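Local coordinates for alpha-L-rhamnosidase (Aspergillus terreus, PDB 6GSZ), which probably hydrolyses terminal non-reducing alpha-L-rhamnose residues from alpha-L-rhamnosides, as a calcium-binding glycoside hydrolase built of several domains, at residues A[329-340]-A[390-401]; A[367-375]-A[461-469]. All blocks are in the same frame, centred on the assembly; numbering follows the deposited sequence.

Contact 1: A[329-340]-A[390-401]. With CA (calcium ion), chain B.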
loop_
_atom_site.group_PDB
_atom_site.type_symbol
_atom_site.label_atom_id
_atom_site.label_comp_id
_atom_site.label_asym_id
_atom_site.label_seq_id
_atom_site.Cartn_x
_atom_site.Cartn_y
_atom_site.Cartn_z
ATOM N N VAL A 329 6.576 -18.469 24.903
ATOM C CA VAL A 329 6.683 -17.558 23.756
ATOM C C VAL A 329 6.600 -18.338 22.440
ATOM O O VAL A 329 7.300 -19.329 22.214
ATOM C CB VAL A 329 7.966 -16.716 23.811
ATOM C CG1 VAL A 329 7.993 -15.675 22.701
ATOM C CG2 VAL A 329 8.157 -16.045 25.161
ATOM N N LEU A 330 5.710 -17.852 21.573
ATOM C CA LEU A 330 5.614 -18.272 20.186
ATOM C C LEU A 330 6.579 -17.438 19.338
ATOM O O LEU A 330 6.702 -16.229 19.528
ATOM C CB LEU A 330 4.190 -18.028 19.691
ATOM C CG LEU A 330 3.044 -18.571 20.534
ATOM C CD1 LEU A 330 1.729 -18.341 19.826
ATOM C CD2 LEU A 330 3.244 -20.054 20.848
ATOM N N ASP A 331 7.225 -18.115 18.391
ATOM C CA ASP A 331 8.059 -17.503 17.362
ATOM C C ASP A 331 7.481 -17.927 16.010
ATOM O O ASP A 331 7.486 -19.120 15.669
ATOM C CB ASP A 331 9.533 -17.896 17.573
ATOM C CG ASP A 331 10.483 -17.359 16.512
ATOM O OD1 ASP A 331 10.022 -16.535 15.696
ATOM O OD2 ASP A 331 11.696 -17.730 16.544
ATOM N N PHE A 332 7.034 -16.935 15.221
ATOM C CA PHE A 332 6.523 -17.208 13.864
ATOM C C PHE A 332 7.614 -17.124 12.777
ATOM O O PHE A 332 7.308 -17.368 11.604
ATOM C CB PHE A 332 5.349 -16.278 13.574
ATOM C CG PHE A 332 4.156 -16.781 14.333
ATOM C CD1 PHE A 332 3.407 -17.838 13.860
ATOM C CD2 PHE A 332 3.861 -16.247 15.572
ATOM C CE1 PHE A 332 2.345 -18.320 14.607
ATOM C CE2 PHE A 332 2.810 -16.734 16.337
ATOM C CZ PHE A 332 2.054 -17.764 15.838
ATOM N N GLY A 333 8.850 -16.766 13.149
ATOM C CA GLY A 333 9.983 -16.761 12.202
ATOM C C GLY A 333 10.027 -15.570 11.255
ATOM O O GLY A 333 10.979 -15.423 10.472
ATOM N N GLN A 334 9.030 -14.710 11.336
ATOM C CA GLN A 334 8.822 -13.584 10.431
ATOM C C GLN A 334 8.094 -12.521 11.238
ATOM O O GLN A 334 7.145 -12.864 11.935
ATOM C CB GLN A 334 7.990 -14.007 9.223
ATOM C CG GLN A 334 7.581 -12.841 8.329
ATOM C CD GLN A 334 8.739 -12.140 7.645
ATOM O OE1 GLN A 334 9.597 -12.799 7.017
ATOM N NE2 GLN A 334 8.761 -10.799 7.755
ATOM N N ASN A 335 8.534 -11.270 11.103
ATOM C CA ASN A 335 7.826 -10.128 11.643
ATOM C C ASN A 335 6.708 -9.800 10.651
ATOM O O ASN A 335 6.980 -9.307 9.543
ATOM C CB ASN A 335 8.785 -8.956 11.842
ATOM C CG ASN A 335 8.185 -7.781 12.578
ATOM O OD1 ASN A 335 7.203 -7.949 13.316
ATOM N ND2 ASN A 335 8.791 -6.610 12.463
ATOM N N LEU A 336 5.479 -10.136 11.024
ATOM C CA LEU A 336 4.329 -10.071 10.168
ATOM C C LEU A 336 3.276 -9.149 10.761
ATOM O O LEU A 336 3.379 -8.689 11.897
ATOM C CB LEU A 336 3.792 -11.470 9.864
ATOM C CG LEU A 336 3.482 -12.373 11.053
ATOM C CD1 LEU A 336 2.116 -12.080 11.552
ATOM C CD2 LEU A 336 3.574 -13.838 10.655
ATOM N N VAL A 337 2.255 -8.898 9.957
ATOM C CA VAL A 337 1.165 -7.991 10.310
ATOM C C VAL A 337 -0.156 -8.704 10.084
ATOM O O VAL A 337 -0.401 -9.242 9.018
ATOM C CB VAL A 337 1.236 -6.666 9.524
ATOM C CG1 VAL A 337 0.059 -5.778 9.860
ATOM C CG2 VAL A 337 2.529 -5.951 9.855
ATOM N N GLY A 338 -0.970 -8.744 11.153
ATOM C CA GLY A 338 -2.260 -9.394 11.174
ATOM C C GLY A 338 -2.592 -9.808 12.600
ATOM O O GLY A 338 -2.624 -8.979 13.465
ATOM N N TRP A 339 -2.834 -11.101 12.803
ATOM C CA TRP A 339 -3.321 -11.560 14.105
ATOM C C TRP A 339 -3.196 -13.081 14.169
ATOM O O TRP A 339 -2.767 -13.717 13.211
ATOM C CB TRP A 339 -4.747 -11.103 14.350
ATOM C CG TRP A 339 -5.741 -11.427 13.292
ATOM C CD1 TRP A 339 -6.255 -12.635 12.938
ATOM C CD2 TRP A 339 -6.344 -10.467 12.410
ATOM N NE1 TRP A 339 -7.157 -12.512 11.926
ATOM C CE2 TRP A 339 -7.231 -11.187 11.581
ATOM C CE3 TRP A 339 -6.225 -9.086 12.247
ATOM C CZ2 TRP A 339 -8.056 -10.554 10.673
ATOM C CZ3 TRP A 339 -7.036 -8.464 11.327
ATOM C CH2 TRP A 339 -7.939 -9.191 10.572
ATOM N N LEU A 340 -3.591 -13.649 15.305
ATOM C CA LEU A 340 -3.595 -15.110 15.472
ATOM C C LEU A 340 -4.965 -15.722 15.170
ATOM O O LEU A 340 -5.980 -15.072 15.298
ATOM C CB LEU A 340 -3.254 -15.466 16.923
ATOM C CG LEU A 340 -1.884 -15.013 17.399
ATOM C CD1 LEU A 340 -1.706 -15.366 18.863
ATOM C CD2 LEU A 340 -0.779 -15.624 16.525
ATOM N N GLU A 390 -10.464 -15.735 15.950
ATOM C CA GLU A 390 -9.586 -14.684 15.476
ATOM C C GLU A 390 -10.209 -13.377 15.948
ATOM O O GLU A 390 -11.450 -13.282 16.007
ATOM C CB GLU A 390 -9.482 -14.611 13.942
ATOM C CG GLU A 390 -8.795 -15.792 13.307
ATOM C CD GLU A 390 -8.765 -15.802 11.777
ATOM O OE1 GLU A 390 -8.798 -14.713 11.119
ATOM O OE2 GLU A 390 -8.672 -16.921 11.251
ATOM N N PRO A 391 -9.403 -12.346 16.259
ATOM C CA PRO A 391 -9.983 -11.047 16.591
ATOM C C PRO A 391 -10.662 -10.443 15.366
ATOM O O PRO A 391 -10.342 -10.815 14.210
ATOM C CB PRO A 391 -8.799 -10.215 17.076
ATOM C CG PRO A 391 -7.611 -10.853 16.348
ATOM C CD PRO A 391 -7.931 -12.333 16.223
ATOM N N SER A 392 -11.505 -9.448 15.612
ATOM C CA SER A 392 -12.334 -8.845 14.570
ATOM C C SER A 392 -11.922 -7.434 14.183
ATOM O O SER A 392 -11.941 -7.101 12.979
ATOM C CB SER A 392 -13.790 -8.817 15.016
ATOM O OG SER A 392 -14.331 -10.123 15.081
ATOM N N PHE A 393 -11.524 -6.602 15.133
ATOM C CA PHE A 393 -11.343 -5.159 14.829
ATOM C C PHE A 393 -10.012 -4.617 15.354
ATOM O O PHE A 393 -9.888 -3.402 15.655
ATOM C CB PHE A 393 -12.513 -4.342 15.373
ATOM C CG PHE A 393 -13.857 -4.860 14.918
ATOM C CD1 PHE A 393 -14.199 -4.885 13.575
ATOM C CD2 PHE A 393 -14.778 -5.377 15.842
ATOM C CE1 PHE A 393 -15.435 -5.368 13.166
ATOM C CE2 PHE A 393 -16.002 -5.882 15.422
ATOM C CZ PHE A 393 -16.339 -5.859 14.088
ATOM N N THR A 394 -9.006 -5.487 15.409
ATOM C CA THR A 394 -7.663 -5.061 15.794
ATOM C C THR A 394 -6.673 -5.628 14.773
ATOM O O THR A 394 -6.999 -6.521 14.012
ATOM C CB THR A 394 -7.315 -5.519 17.224
ATOM O OG1 THR A 394 -6.089 -4.927 17.652
ATOM C CG2 THR A 394 -7.151 -7.015 17.317
ATOM N N TYR A 395 -5.413 -5.177 14.864
ATOM C CA TYR A 395 -4.350 -5.891 14.177
ATOM C C TYR A 395 -3.047 -5.594 14.906
ATOM O O TYR A 395 -2.971 -4.594 15.619
ATOM C CB TYR A 395 -4.277 -5.544 12.673
ATOM C CG TYR A 395 -3.745 -4.188 12.279
ATOM C CD1 TYR A 395 -4.478 -3.015 12.249
ATOM C CD2 TYR A 395 -2.450 -4.108 11.786
ATOM C CE1 TYR A 395 -3.972 -1.841 11.709
ATOM C CE2 TYR A 395 -1.917 -2.932 11.292
ATOM C CZ TYR A 395 -2.682 -1.798 11.220
ATOM O OH TYR A 395 -2.207 -0.642 10.650
ATOM N N HIS A 396 -2.042 -6.445 14.678
ATOM C CA HIS A 396 -0.768 -6.312 15.367
ATOM C C HIS A 396 0.384 -6.518 14.377
ATOM O O HIS A 396 0.233 -7.229 13.401
ATOM C CB HIS A 396 -0.658 -7.335 16.496
ATOM C CG HIS A 396 -1.890 -7.562 17.297
ATOM N ND1 HIS A 396 -2.524 -6.577 18.027
ATOM C CD2 HIS A 396 -2.604 -8.688 17.420
ATOM C CE1 HIS A 396 -3.565 -7.149 18.649
ATOM N NE2 HIS A 396 -3.629 -8.439 18.310
ATOM N N GLY A 397 1.530 -5.968 14.745
ATOM C CA GLY A 397 2.773 -6.187 14.013
ATOM C C GLY A 397 3.716 -6.949 14.934
ATOM O O GLY A 397 4.030 -6.461 15.992
ATOM N N PHE A 398 4.112 -8.179 14.568
ATOM C CA PHE A 398 4.797 -9.049 15.514
ATOM C C PHE A 398 5.495 -10.229 14.842
ATOM O O PHE A 398 5.067 -10.697 13.791
ATOM C CB PHE A 398 3.774 -9.590 16.520
ATOM C CG PHE A 398 2.742 -10.541 15.960
ATOM C CD1 PHE A 398 1.643 -10.061 15.275
ATOM C CD2 PHE A 398 2.838 -11.915 16.106
ATOM C CE1 PHE A 398 0.702 -10.907 14.724
ATOM C CE2 PHE A 398 1.873 -12.772 15.585
ATOM C CZ PHE A 398 0.791 -12.266 14.899
ATOM N N ARG A 399 6.525 -10.745 15.544
ATOM C CA ARG A 399 7.105 -12.056 15.278
ATOM C C ARG A 399 6.887 -13.017 16.475
ATOM O O ARG A 399 6.777 -14.222 16.284
ATOM C CB ARG A 399 8.606 -11.902 14.988
ATOM C CG ARG A 399 9.351 -13.226 14.898
ATOM C CD ARG A 399 10.754 -13.101 14.350
ATOM N NE ARG A 399 11.408 -14.391 14.496
ATOM C CZ ARG A 399 12.580 -14.715 13.946
ATOM N NH1 ARG A 399 13.217 -13.807 13.212
ATOM N NH2 ARG A 399 13.074 -15.936 14.127
ATOM N N TYR A 400 6.845 -12.438 17.686
ATOM C CA TYR A 400 6.755 -13.189 18.935
ATOM C C TYR A 400 5.429 -12.912 19.642
ATOM O O TYR A 400 4.907 -11.813 19.600
ATOM C CB TYR A 400 7.932 -12.810 19.836
ATOM C CG TYR A 400 9.287 -13.034 19.202
ATOM C CD1 TYR A 400 9.866 -14.293 19.219
ATOM C CD2 TYR A 400 9.974 -11.999 18.574
ATOM C CE1 TYR A 400 11.095 -14.511 18.623
ATOM C CE2 TYR A 400 11.198 -12.217 17.962
ATOM C CZ TYR A 400 11.753 -13.479 17.982
ATOM O OH TYR A 400 12.987 -13.737 17.443
ATOM N N VAL A 401 4.972 -13.920 20.379
ATOM C CA VAL A 401 3.778 -13.774 21.207
ATOM C C VAL A 401 4.038 -14.465 22.544
ATOM O O VAL A 401 4.275 -15.667 22.573
ATOM C CB VAL A 401 2.534 -14.366 20.537
ATOM C CG1 VAL A 401 1.312 -14.003 21.370
ATOM C CG2 VAL A 401 2.401 -13.882 19.115
HETATM CA CA CA B . -14.328 -11.583 13.132
HETATM O O HOH W 1 13.832 -16.124 17.569
HETATM O O HOH W 2 -13.057 -13.366 13.563
HETATM O O HOH W 3 -15.806 -12.594 14.044
#

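Contact 2: A[367-375]-A[461-469]. With BGC (beta-D-glucopyranose), chain C.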
loop_
_atom_site.group_PDB
_atom_site.type_symbol
_atom_site.label_atom_id
_atom_site.label_comp_id
_atom_site.label_asym_id
_atom_site.label_seq_id
_atom_site.Cartn_x
_atom_site.Cartn_y
_atom_site.Cartn_z
ATOM N N THR A 367 7.830 -5.124 24.817
ATOM C CA THR A 367 6.663 -4.285 24.631
ATOM C C THR A 367 7.026 -2.800 24.691
ATOM O O THR A 367 6.266 -1.948 24.262
ATOM C CB THR A 367 5.592 -4.629 25.674
ATOM O OG1 THR A 367 6.170 -4.429 26.959
ATOM C CG2 THR A 367 5.097 -6.048 25.534
ATOM N N ARG A 368 8.181 -2.467 25.289
ATOM C CA ARG A 368 8.528 -1.068 25.503
ATOM C C ARG A 368 8.347 -0.221 24.231
ATOM O O ARG A 368 7.711 0.833 24.297
ATOM C CB ARG A 368 9.951 -0.964 26.059
ATOM C CG ARG A 368 10.338 0.451 26.446
ATOM C CD ARG A 368 10.907 1.216 25.268
ATOM N NE ARG A 368 12.234 0.771 24.871
ATOM C CZ ARG A 368 12.984 1.386 23.959
ATOM N NH1 ARG A 368 12.462 2.365 23.213
ATOM N NH2 ARG A 368 14.239 0.987 23.824
ATOM N N PRO A 369 8.894 -0.579 23.036
ATOM C CA PRO A 369 8.789 0.316 21.877
ATOM C C PRO A 369 7.400 0.457 21.232
ATOM O O PRO A 369 7.202 1.252 20.343
ATOM C CB PRO A 369 9.779 -0.276 20.884
ATOM C CG PRO A 369 9.983 -1.703 21.276
ATOM C CD PRO A 369 9.678 -1.797 22.755
ATOM N N LEU A 370 6.423 -0.279 21.752
ATOM C CA LEU A 370 5.022 -0.162 21.326
ATOM C C LEU A 370 4.393 1.097 21.910
ATOM O O LEU A 370 3.326 1.509 21.454
ATOM C CB LEU A 370 4.230 -1.403 21.735
ATOM C CG LEU A 370 4.699 -2.719 21.118
ATOM C CD1 LEU A 370 3.844 -3.868 21.633
ATOM C CD2 LEU A 370 4.702 -2.674 19.597
ATOM N N ARG A 371 5.033 1.673 22.937
ATOM C CA ARG A 371 4.510 2.898 23.570
ATOM C C ARG A 371 3.095 2.615 24.097
ATOM O O ARG A 371 2.929 1.624 24.776
ATOM C CB ARG A 371 4.601 4.102 22.626
ATOM C CG ARG A 371 6.012 4.414 22.126
ATOM C CD ARG A 371 6.112 5.737 21.397
ATOM N NE ARG A 371 5.206 5.818 20.269
ATOM C CZ ARG A 371 5.474 6.391 19.108
ATOM N NH1 ARG A 371 6.675 6.940 18.888
ATOM N NH2 ARG A 371 4.534 6.406 18.182
ATOM N N GLN A 372 2.120 3.484 23.788
ATOM C CA GLN A 372 0.736 3.327 24.332
ATOM C C GLN A 372 -0.105 2.490 23.347
ATOM O O GLN A 372 -1.178 2.948 22.913
ATOM C CB GLN A 372 0.111 4.694 24.613
ATOM C CG GLN A 372 0.795 5.419 25.761
ATOM C CD GLN A 372 0.014 6.613 26.248
ATOM O OE1 GLN A 372 0.504 7.733 26.210
ATOM N NE2 GLN A 372 -1.209 6.368 26.688
ATOM N N ALA A 373 0.388 1.299 22.998
ATOM C CA ALA A 373 -0.332 0.276 22.237
ATOM C C ALA A 373 -0.089 -1.066 22.930
ATOM O O ALA A 373 1.035 -1.589 22.858
ATOM C CB ALA A 373 0.173 0.245 20.811
ATOM N N LYS A 374 -1.110 -1.611 23.598
ATOM C CA LYS A 374 -0.877 -2.849 24.353
ATOM C C LYS A 374 -0.643 -4.060 23.447
ATOM O O LYS A 374 -0.000 -5.006 23.876
ATOM C CB LYS A 374 -2.012 -3.131 25.325
ATOM C CG LYS A 374 -2.153 -2.087 26.419
ATOM C CD LYS A 374 -3.255 -2.407 27.403
ATOM C CE LYS A 374 -3.534 -1.234 28.318
ATOM N NZ LYS A 374 -4.752 -1.479 29.126
ATOM N N ALA A 375 -1.236 -4.066 22.234
ATOM C CA ALA A 375 -1.126 -5.206 21.282
ATOM C C ALA A 375 -1.350 -6.540 22.002
ATOM O O ALA A 375 -0.579 -7.482 21.827
ATOM C CB ALA A 375 0.209 -5.189 20.532
ATOM N N CYS A 461 4.192 2.523 10.135
ATOM C CA CYS A 461 4.481 1.284 10.834
ATOM C C CYS A 461 3.170 0.618 11.255
ATOM O O CYS A 461 2.131 1.241 11.174
ATOM C CB CYS A 461 5.374 1.501 12.057
ATOM S SG CYS A 461 4.703 2.645 13.290
ATOM N N PRO A 462 3.202 -0.682 11.573
ATOM C CA PRO A 462 1.994 -1.436 11.880
ATOM C C PRO A 462 1.835 -1.892 13.325
ATOM O O PRO A 462 0.863 -2.564 13.580
ATOM C CB PRO A 462 2.268 -2.701 11.028
ATOM C CG PRO A 462 3.752 -2.944 11.208
ATOM C CD PRO A 462 4.361 -1.563 11.375
ATOM N N GLN A 463 2.737 -1.506 14.215
ATOM C CA GLN A 463 2.792 -2.166 15.548
ATOM C C GLN A 463 2.502 -1.221 16.709
ATOM O O GLN A 463 1.750 -1.632 17.605
ATOM C CB GLN A 463 4.130 -2.902 15.690
ATOM C CG GLN A 463 5.351 -2.060 16.047
ATOM C CD GLN A 463 5.762 -1.061 14.994
ATOM O OE1 GLN A 463 5.164 0.002 14.868
ATOM N NE2 GLN A 463 6.801 -1.372 14.225
ATOM N N ARG A 464 3.075 -0.035 16.743
ATOM C CA ARG A 464 2.959 0.863 17.866
ATOM C C ARG A 464 1.694 1.722 17.726
ATOM O O ARG A 464 0.826 1.473 16.902
ATOM C CB ARG A 464 4.238 1.691 18.048
ATOM C CG ARG A 464 4.501 2.734 16.965
ATOM C CD ARG A 464 5.870 3.353 17.143
ATOM N NE ARG A 464 6.160 4.350 16.135
ATOM C CZ ARG A 464 7.358 4.574 15.595
ATOM N NH1 ARG A 464 8.416 3.973 16.114
ATOM N NH2 ARG A 464 7.454 5.390 14.543
ATOM N N ASP A 465 1.600 2.715 18.614
ATOM C CA ASP A 465 0.479 3.652 18.681
ATOM C C ASP A 465 0.623 4.748 17.635
ATOM O O ASP A 465 0.679 5.888 17.946
ATOM C CB ASP A 465 0.347 4.224 20.090
ATOM C CG ASP A 465 1.589 4.914 20.624
ATOM O OD1 ASP A 465 2.659 4.808 19.966
ATOM O OD2 ASP A 465 1.498 5.545 21.661
ATOM N N GLU A 466 0.716 4.326 16.387
ATOM C CA GLU A 466 0.894 5.263 15.259
ATOM C C GLU A 466 0.120 4.681 14.078
ATOM O O GLU A 466 -1.066 4.781 14.042
ATOM C CB GLU A 466 2.393 5.545 15.062
ATOM C CG GLU A 466 2.689 6.748 14.182
ATOM C CD GLU A 466 4.039 7.387 14.421
ATOM O OE1 GLU A 466 4.825 6.829 15.194
ATOM O OE2 GLU A 466 4.293 8.445 13.843
ATOM N N ARG A 467 0.818 4.128 13.072
ATOM C CA ARG A 467 0.153 3.470 11.920
ATOM C C ARG A 467 -0.628 4.532 11.152
ATOM O O ARG A 467 -1.775 4.330 10.794
ATOM C CB ARG A 467 -0.681 2.246 12.335
ATOM C CG ARG A 467 -0.168 1.442 13.524
ATOM C CD ARG A 467 -1.053 0.273 13.832
ATOM N NE ARG A 467 -0.743 -0.279 15.123
ATOM C CZ ARG A 467 -1.345 -1.357 15.609
ATOM N NH1 ARG A 467 -2.223 -2.005 14.879
ATOM N NH2 ARG A 467 -1.069 -1.801 16.832
ATOM N N LEU A 468 0.045 5.658 10.850
ATOM C CA LEU A 468 -0.594 6.781 10.188
ATOM C C LEU A 468 -0.059 6.894 8.756
ATOM O O LEU A 468 1.051 6.370 8.427
ATOM C CB LEU A 468 -0.266 8.077 10.942
ATOM C CG LEU A 468 -0.580 8.050 12.438
ATOM C CD1 LEU A 468 -0.126 9.332 13.104
ATOM C CD2 LEU A 468 -2.076 7.788 12.710
ATOM N N GLY A 469 -0.834 7.597 7.936
ATOM C CA GLY A 469 -0.448 7.742 6.517
ATOM C C GLY A 469 0.613 8.805 6.281
ATOM O O GLY A 469 0.332 9.856 5.704
HETATM C C2 BGC C . 7.434 8.482 10.166
HETATM C C3 BGC C . 8.144 9.758 9.809
HETATM C C4 BGC C . 7.883 10.964 10.684
HETATM C C5 BGC C . 8.068 10.482 12.040
HETATM C C6 BGC C . 7.860 11.699 12.919
HETATM C C1 BGC C . 7.580 8.213 11.654
HETATM O O1 BGC C . 7.021 6.946 11.937
HETATM O O2 BGC C . 8.154 7.370 9.689
HETATM O O3 BGC C . 7.655 10.158 8.642
HETATM O O4 BGC C . 8.674 12.149 10.432
HETATM O O5 BGC C . 7.220 9.355 12.433
HETATM O O6 BGC C . 7.883 11.271 14.285
HETATM O O HOH W 4 8.449 3.459 19.233
HETATM O O HOH W 5 6.661 8.483 16.423
#

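Contact 1: A[329-340]-A[390-401]
Phe398 lies in a hollow lined by Leu336, Phe332 and Leu340 in the concanavalin-like beta domain, where short antiparallel ladders join 329-332 to 400-401 and 335-338 to 396-398. Leu336 puts CD1 over one face of the Phe398 ring, 4.0 Å from its centroid. Phe332 CD2 reaches the ring's edge, and Leu340 CD2 meets CE2 and CZ. Phe398 CG sits between its own backbone N and carbonyl carbon (chi1 67°), which swings the ring across to Leu336. Val401 continues this apolar face, with CG2 at the edge of the Phe332 ring and CG1 near Leu340 CD1. Both chains turn corners, at 333-334 and 338 in one and at 399 in the other. Arg399 and Tyr400 form a classic beta bulge opposite Thr357. The extended Arg399 chain runs past Gln334 O, and its guanidinium lies between Gly333 CA on one face and Tyr400 OH on the other. NE donates to Asp331 OD1 at 2.8 Å in a salt bridge. Gly333 N reaches the same oxygen from the opposite side of the carboxylate, closing an Asx turn. At the far end the Trp339 indole wedges into the loop 390-395: CB rests on Pro391 CG, 3.5 Å away, Pro391 O lies over one face, Tyr395 CB at the edge, and Thr394 O obliquely beside CE3. Ser392 OG, Glu158 and two waters bind a calcium ion; one water donates to Glu390 O. Glu390 also bridges to Arg311, and Trp339 NE1 donates in the indole plane to Glu390 OE1 at 2.9 Å, coming in from 39° above the carboxylate plane.

Contact 2: A[367-375]-A[461-469]
Arg371 reaches from the loop 367-375 into a salt-bridge network with Arg464, Asp465 and Glu466 beside the bound glucose. Its CB starts 3.4 Å from Asp465 OD1; CG and CD pass the same oxygen more loosely, and a bend at chi3 (-57°) brings NE round to face that oxygen. NE donates at 2.8 Å to the syn lone pair of Asp465 OD1. NH2 grips that oxygen too, from above the carboxylate plane, and also bonds Glu466 OE1 at 3.0 Å. NH1 meets a water that donates to Glu466 OE1. One face of the guanidinium lies over Arg464 CD; Glu466 OE1, which accepts from both arginines, probably offsets their closeness, with Asp465 adding a second negative charge. Arg464 NE reaches Glu466 OE1 from the other side of its plane, and Arg464 NH2 comes within 3.1 Å of glucose O1, while Glu740 takes NH1 and Trp470 holds Glu466 OE2. Arg371 is thus a second-shell partner of two pocket residues. Further along the loop, Ala373 CB packs on the backbone at Asp465, and before Arg371 Leu370 CD2 packs on Gln463 CG. The contact joins the loop between strands 364-365 and 376-380 to the loop between helices 437-453 and 471-484.

The centres of contacts 1 and 2 are about 13 Å apart, and their segments alternate along the chain: 329-340, 367-375, 390-401, then 461-469. The first three lie in the concanavalin-like domain, the last in the six-hairpin glycosidase domain, so contact 1 lies inside the beta domain while contact 2 crosses to the helical one. They also touch directly. Arg467 NH1 probably donates to Tyr395 O at 2.8 Å, and Val337 CG2 packs on Pro462 CB. Strand 376-380, which follows 367-375, belongs to the same mixed sheet as strands 328-332 and 400-404. The beta domain therefore backs the loop that carries Arg464 and Glu466 to the glucose.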